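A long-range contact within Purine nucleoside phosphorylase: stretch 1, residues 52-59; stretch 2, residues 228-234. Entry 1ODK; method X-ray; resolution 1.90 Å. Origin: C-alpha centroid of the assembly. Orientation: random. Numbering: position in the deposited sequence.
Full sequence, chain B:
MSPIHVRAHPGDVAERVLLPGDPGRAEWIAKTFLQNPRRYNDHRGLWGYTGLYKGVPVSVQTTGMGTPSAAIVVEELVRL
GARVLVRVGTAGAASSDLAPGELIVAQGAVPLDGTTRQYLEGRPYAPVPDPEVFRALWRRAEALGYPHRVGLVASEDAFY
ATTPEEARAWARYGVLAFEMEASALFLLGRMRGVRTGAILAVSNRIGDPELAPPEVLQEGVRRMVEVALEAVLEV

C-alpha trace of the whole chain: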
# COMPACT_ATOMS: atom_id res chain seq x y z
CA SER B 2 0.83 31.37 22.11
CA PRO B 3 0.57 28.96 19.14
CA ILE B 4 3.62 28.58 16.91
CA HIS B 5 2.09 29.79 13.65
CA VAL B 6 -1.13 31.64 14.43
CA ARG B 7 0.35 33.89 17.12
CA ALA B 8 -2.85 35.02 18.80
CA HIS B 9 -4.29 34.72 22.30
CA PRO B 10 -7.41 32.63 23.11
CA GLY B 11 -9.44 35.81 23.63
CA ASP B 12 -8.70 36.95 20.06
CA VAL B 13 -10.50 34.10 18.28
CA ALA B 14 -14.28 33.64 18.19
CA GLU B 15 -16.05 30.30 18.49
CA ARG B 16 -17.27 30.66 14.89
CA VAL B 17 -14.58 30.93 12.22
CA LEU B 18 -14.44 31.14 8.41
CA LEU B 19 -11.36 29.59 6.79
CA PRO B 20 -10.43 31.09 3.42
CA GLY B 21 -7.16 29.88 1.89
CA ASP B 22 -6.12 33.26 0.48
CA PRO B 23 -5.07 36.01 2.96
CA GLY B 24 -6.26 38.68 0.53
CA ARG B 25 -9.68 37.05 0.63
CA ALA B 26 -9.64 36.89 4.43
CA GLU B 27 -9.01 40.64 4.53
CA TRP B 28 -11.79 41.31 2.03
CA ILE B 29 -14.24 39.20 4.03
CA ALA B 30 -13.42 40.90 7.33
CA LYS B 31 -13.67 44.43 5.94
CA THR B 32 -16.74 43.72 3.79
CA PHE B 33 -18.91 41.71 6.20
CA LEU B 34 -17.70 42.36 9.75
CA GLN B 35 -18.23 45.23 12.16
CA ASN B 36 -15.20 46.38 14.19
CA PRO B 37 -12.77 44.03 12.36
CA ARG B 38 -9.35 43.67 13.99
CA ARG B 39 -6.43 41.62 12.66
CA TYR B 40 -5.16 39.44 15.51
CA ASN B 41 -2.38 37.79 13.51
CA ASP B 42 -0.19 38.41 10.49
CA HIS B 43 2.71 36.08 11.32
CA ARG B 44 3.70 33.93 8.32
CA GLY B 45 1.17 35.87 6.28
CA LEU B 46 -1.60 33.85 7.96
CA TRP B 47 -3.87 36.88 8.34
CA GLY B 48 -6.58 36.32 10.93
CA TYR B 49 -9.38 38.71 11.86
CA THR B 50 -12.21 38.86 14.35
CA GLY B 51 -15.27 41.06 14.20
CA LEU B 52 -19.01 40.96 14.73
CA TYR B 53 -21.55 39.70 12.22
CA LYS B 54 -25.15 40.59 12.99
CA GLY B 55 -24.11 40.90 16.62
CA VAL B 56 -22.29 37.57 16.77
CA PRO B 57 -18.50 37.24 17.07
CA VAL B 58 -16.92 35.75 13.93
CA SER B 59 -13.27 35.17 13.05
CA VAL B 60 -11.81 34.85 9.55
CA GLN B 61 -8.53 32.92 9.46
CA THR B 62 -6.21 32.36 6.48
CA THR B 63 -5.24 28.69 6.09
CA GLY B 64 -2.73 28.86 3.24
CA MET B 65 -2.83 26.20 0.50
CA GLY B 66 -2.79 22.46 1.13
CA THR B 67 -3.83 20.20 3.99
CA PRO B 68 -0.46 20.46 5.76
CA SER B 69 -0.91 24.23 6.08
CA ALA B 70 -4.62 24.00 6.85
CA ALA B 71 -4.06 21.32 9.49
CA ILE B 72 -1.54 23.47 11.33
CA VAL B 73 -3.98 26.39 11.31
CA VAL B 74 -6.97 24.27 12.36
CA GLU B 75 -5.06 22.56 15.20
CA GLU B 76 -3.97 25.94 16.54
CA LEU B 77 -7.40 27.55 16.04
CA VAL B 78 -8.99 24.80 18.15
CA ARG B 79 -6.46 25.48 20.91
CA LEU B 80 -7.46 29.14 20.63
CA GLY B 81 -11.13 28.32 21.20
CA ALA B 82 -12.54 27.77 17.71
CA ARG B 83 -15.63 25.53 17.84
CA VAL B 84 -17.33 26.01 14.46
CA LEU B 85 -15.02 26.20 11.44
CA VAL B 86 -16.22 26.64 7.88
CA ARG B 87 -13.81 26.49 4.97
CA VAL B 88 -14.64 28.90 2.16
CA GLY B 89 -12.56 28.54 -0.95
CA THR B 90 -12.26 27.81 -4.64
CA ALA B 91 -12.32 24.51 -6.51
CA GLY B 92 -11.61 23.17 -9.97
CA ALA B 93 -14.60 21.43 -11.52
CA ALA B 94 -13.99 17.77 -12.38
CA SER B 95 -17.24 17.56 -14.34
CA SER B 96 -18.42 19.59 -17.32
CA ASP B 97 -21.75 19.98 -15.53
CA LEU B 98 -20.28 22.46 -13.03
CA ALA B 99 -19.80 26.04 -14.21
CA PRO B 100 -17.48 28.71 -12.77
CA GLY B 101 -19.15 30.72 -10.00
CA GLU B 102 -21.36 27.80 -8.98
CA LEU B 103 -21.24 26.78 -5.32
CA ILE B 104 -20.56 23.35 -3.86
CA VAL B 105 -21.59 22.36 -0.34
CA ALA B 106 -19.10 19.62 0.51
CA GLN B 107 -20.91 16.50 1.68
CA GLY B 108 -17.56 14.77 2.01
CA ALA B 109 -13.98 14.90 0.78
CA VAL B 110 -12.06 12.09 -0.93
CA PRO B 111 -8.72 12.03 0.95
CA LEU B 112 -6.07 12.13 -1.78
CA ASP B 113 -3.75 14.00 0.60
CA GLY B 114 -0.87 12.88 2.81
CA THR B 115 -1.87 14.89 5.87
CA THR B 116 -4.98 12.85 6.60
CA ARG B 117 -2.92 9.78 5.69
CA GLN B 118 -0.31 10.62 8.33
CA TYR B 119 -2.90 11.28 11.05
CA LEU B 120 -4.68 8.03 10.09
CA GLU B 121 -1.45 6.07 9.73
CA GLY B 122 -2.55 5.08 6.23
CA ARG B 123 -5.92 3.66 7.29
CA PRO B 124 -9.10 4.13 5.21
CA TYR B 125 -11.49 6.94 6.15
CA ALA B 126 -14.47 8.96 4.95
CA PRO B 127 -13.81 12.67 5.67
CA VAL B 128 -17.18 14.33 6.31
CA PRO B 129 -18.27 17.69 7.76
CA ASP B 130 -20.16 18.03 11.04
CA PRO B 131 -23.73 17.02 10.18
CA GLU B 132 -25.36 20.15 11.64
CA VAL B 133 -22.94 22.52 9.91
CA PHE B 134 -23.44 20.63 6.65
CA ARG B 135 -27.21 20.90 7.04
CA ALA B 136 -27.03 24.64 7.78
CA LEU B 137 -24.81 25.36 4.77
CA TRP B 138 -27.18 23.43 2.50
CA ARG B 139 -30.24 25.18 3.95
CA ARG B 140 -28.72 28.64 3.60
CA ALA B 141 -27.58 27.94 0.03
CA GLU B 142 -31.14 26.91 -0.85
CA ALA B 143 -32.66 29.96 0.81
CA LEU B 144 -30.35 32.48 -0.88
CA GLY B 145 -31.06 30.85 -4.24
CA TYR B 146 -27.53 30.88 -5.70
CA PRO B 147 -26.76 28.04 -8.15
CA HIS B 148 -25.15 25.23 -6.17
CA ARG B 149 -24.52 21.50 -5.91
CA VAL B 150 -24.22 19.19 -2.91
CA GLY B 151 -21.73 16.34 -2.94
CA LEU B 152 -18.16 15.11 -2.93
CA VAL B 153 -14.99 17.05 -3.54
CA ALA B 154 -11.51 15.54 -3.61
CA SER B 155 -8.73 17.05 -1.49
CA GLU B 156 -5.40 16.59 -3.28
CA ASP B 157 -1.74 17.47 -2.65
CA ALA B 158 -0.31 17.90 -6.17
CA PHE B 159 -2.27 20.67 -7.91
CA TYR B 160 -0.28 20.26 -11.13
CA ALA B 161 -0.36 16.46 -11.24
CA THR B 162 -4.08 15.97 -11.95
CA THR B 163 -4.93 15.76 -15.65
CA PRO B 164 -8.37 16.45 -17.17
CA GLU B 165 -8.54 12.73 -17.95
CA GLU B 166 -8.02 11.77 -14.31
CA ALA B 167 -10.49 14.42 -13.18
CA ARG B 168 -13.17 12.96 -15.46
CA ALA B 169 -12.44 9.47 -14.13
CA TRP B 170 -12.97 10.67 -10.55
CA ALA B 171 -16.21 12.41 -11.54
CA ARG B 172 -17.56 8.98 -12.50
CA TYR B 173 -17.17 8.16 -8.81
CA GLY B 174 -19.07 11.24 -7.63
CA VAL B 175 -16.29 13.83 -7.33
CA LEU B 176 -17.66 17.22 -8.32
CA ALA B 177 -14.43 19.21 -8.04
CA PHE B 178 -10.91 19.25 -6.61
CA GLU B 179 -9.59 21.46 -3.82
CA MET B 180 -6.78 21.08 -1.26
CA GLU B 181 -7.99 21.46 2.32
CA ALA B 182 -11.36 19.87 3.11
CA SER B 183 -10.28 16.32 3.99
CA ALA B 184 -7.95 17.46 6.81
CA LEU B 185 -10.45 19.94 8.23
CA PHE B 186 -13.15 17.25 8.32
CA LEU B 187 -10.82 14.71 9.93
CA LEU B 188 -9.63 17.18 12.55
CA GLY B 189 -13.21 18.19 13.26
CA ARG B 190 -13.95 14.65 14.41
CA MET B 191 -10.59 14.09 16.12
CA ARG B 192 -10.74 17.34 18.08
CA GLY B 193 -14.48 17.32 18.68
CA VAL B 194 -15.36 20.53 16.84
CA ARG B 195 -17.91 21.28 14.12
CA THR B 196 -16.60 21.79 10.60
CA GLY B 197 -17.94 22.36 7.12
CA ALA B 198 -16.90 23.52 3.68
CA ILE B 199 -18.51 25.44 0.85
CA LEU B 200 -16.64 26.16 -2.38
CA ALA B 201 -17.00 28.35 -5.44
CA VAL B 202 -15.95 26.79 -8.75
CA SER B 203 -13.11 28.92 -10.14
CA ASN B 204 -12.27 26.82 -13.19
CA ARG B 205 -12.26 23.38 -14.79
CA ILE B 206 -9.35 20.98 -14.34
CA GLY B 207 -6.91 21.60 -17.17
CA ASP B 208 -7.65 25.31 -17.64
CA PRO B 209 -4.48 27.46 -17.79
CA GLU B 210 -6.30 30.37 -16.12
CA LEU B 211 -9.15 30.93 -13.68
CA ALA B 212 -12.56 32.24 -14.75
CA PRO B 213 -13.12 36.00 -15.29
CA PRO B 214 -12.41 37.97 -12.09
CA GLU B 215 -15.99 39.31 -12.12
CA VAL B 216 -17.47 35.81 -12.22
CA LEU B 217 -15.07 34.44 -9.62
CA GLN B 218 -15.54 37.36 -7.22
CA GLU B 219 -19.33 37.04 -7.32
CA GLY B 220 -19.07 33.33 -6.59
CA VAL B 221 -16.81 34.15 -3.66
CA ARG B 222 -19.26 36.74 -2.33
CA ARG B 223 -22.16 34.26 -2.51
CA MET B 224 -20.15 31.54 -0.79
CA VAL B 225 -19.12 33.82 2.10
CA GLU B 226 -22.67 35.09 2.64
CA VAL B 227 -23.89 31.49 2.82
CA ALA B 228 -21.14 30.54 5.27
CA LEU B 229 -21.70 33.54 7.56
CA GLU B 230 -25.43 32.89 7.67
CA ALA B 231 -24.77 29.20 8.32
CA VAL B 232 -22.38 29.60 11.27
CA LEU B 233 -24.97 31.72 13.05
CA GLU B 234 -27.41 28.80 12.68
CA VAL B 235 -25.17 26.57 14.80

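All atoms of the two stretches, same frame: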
# COMPACT_ATOMS: atom_id res chain seq x y z
N LEU B 52 -17.66 41.36 14.38
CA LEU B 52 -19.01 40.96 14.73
C LEU B 52 -19.86 40.90 13.47
O LEU B 52 -19.78 41.78 12.62
CB LEU B 52 -19.61 41.95 15.74
CG LEU B 52 -19.00 41.93 17.15
CD1 LEU B 52 -19.45 43.14 17.94
CD2 LEU B 52 -19.42 40.65 17.86
N TYR B 53 -20.66 39.85 13.36
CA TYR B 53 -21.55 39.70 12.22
C TYR B 53 -22.96 39.58 12.76
O TYR B 53 -23.30 38.59 13.41
CB TYR B 53 -21.20 38.44 11.42
CG TYR B 53 -22.10 38.24 10.22
CD1 TYR B 53 -22.04 39.10 9.13
CD2 TYR B 53 -23.05 37.21 10.20
CE1 TYR B 53 -22.90 38.95 8.04
CE2 TYR B 53 -23.91 37.05 9.11
CZ TYR B 53 -23.83 37.92 8.04
OH TYR B 53 -24.67 37.77 6.97
N LYS B 54 -23.79 40.58 12.50
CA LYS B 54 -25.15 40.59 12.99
C LYS B 54 -25.17 40.34 14.50
O LYS B 54 -25.98 39.57 15.02
CB LYS B 54 -25.99 39.54 12.25
CG LYS B 54 -26.15 39.88 10.77
CD LYS B 54 -27.08 38.92 10.04
CE LYS B 54 -27.31 39.37 8.61
NZ LYS B 54 -28.24 38.45 7.88
N GLY B 55 -24.23 40.99 15.18
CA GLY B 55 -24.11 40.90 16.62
C GLY B 55 -23.40 39.69 17.19
O GLY B 55 -23.24 39.57 18.40
N VAL B 56 -22.96 38.78 16.31
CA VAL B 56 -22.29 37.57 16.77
C VAL B 56 -20.81 37.58 16.40
O VAL B 56 -20.45 37.87 15.27
CB VAL B 56 -22.94 36.31 16.13
CG1 VAL B 56 -22.25 35.05 16.63
CG2 VAL B 56 -24.44 36.28 16.47
N PRO B 57 -19.94 37.25 17.37
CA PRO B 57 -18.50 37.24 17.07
C PRO B 57 -18.16 36.21 15.99
O PRO B 57 -18.62 35.07 16.03
CB PRO B 57 -17.87 36.90 18.42
CG PRO B 57 -18.87 37.45 19.42
CD PRO B 57 -20.18 37.02 18.80
N VAL B 58 -17.35 36.63 15.02
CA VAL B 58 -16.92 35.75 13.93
C VAL B 58 -15.47 36.06 13.57
O VAL B 58 -15.08 37.22 13.44
CB VAL B 58 -17.81 35.94 12.67
CG1 VAL B 58 -17.21 35.18 11.49
CG2 VAL B 58 -19.23 35.45 12.95
N SER B 59 -14.67 35.01 13.43
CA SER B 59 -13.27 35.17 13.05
C SER B 59 -13.10 34.68 11.62
O SER B 59 -13.88 33.85 11.14
CB SER B 59 -12.36 34.36 13.98
OG SER B 59 -12.31 34.93 15.28
N ALA B 228 -21.89 31.01 4.11
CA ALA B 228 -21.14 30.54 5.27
C ALA B 228 -21.42 31.35 6.53
O ALA B 228 -21.61 30.79 7.60
CB ALA B 228 -19.64 30.54 4.96
N LEU B 229 -21.44 32.68 6.40
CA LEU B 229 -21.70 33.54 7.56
C LEU B 229 -23.08 33.25 8.13
O LEU B 229 -23.24 33.10 9.35
CB LEU B 229 -21.58 35.02 7.16
CG LEU B 229 -20.14 35.50 6.91
CD1 LEU B 229 -20.16 36.85 6.23
CD2 LEU B 229 -19.39 35.58 8.23
N GLU B 230 -24.07 33.18 7.25
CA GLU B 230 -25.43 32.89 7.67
C GLU B 230 -25.51 31.52 8.35
O GLU B 230 -26.21 31.34 9.35
CB GLU B 230 -26.36 32.93 6.46
CG GLU B 230 -26.58 34.33 5.92
CD GLU B 230 -27.27 35.22 6.93
OE1 GLU B 230 -26.71 36.28 7.29
OE2 GLU B 230 -28.38 34.86 7.38
N ALA B 231 -24.78 30.56 7.79
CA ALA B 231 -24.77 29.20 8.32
C ALA B 231 -24.17 29.07 9.72
O ALA B 231 -24.73 28.39 10.58
CB ALA B 231 -24.03 28.28 7.35
N VAL B 232 -23.02 29.71 9.96
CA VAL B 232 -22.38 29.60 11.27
C VAL B 232 -23.22 30.20 12.39
O VAL B 232 -23.05 29.83 13.56
CB VAL B 232 -20.96 30.23 11.31
CG1 VAL B 232 -20.04 29.47 10.38
CG2 VAL B 232 -21.02 31.70 10.94
N LEU B 233 -24.11 31.11 12.05
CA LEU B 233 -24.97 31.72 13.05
C LEU B 233 -26.10 30.75 13.40
O LEU B 233 -26.71 30.85 14.46
CB LEU B 233 -25.55 33.04 12.53
CG LEU B 233 -24.82 34.32 12.98
CD1 LEU B 233 -23.34 34.23 12.65
CD2 LEU B 233 -25.46 35.53 12.30
N GLU B 234 -26.36 29.80 12.50
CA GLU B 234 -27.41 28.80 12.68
C GLU B 234 -26.98 27.68 13.62
O GLU B 234 -27.81 26.89 14.07
CB GLU B 234 -27.78 28.18 11.33
CG GLU B 234 -28.28 29.17 10.31
CD GLU B 234 -29.73 29.55 10.53
OE1 GLU B 234 -30.08 29.95 11.66
OE2 GLU B 234 -30.51 29.44 9.56

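A single carboxylate oxygen, OE1 of Glu230, accepts two hydrogen bonds from neighbouring residues of a β-hairpin: Tyr53 OH donates to Glu230 OE1 at 2.5 Å, a notably short distance, and Lys54 NZ donates to the same Glu230 OE1 at 2.7 Å, the second bond doubling as a salt bridge. Glutamate suits this place because its CA-to-CB bond points sideways, yet the chain is long enough to bring its charged end to the hairpin. Lysine suits the exposed turn for a similar reason: with chi2 to chi4 all t, its extended chain carries the ammonium group to the carboxylate.

The hairpin that presents these donors closes through a type I' turn from Tyr53 to Val56, with Tyr53 N to Val56 O at 2.8 Å and Val56 N to Tyr53 O at 2.9 Å. Such a turn requires positive phi at its two central positions; Lys54 adopts 52° and Gly55 81°, a value that by itself favours glycine.

Tyr53 serves two chemistries at once. While its hydroxyl reaches Glu230 near the ring plane, one ring face receives Leu229 in a CH-π contact, with Leu229 CB 3.9 Å from the centroid of the Tyr53 ring and 21° off the normal. Leu233 approaches obliquely, its CD2 lying 3.6 Å from Tyr53 CD2.

Leu229 and Leu233, one helical turn apart, both point toward the hairpin. Valines at alternate strand positions, Val56 and Val58, meet them, whereas the intervening Pro57 points away. Val56 CG2 lies 4.0 Å from Leu233 CG, and Val58 CG1 lies 3.9 Å from Leu229 CD2. The branched valines offer compact apolar surfaces, and the longer leucines help span the gap between strand and helix axes, 10.3 Å apart at closest approach.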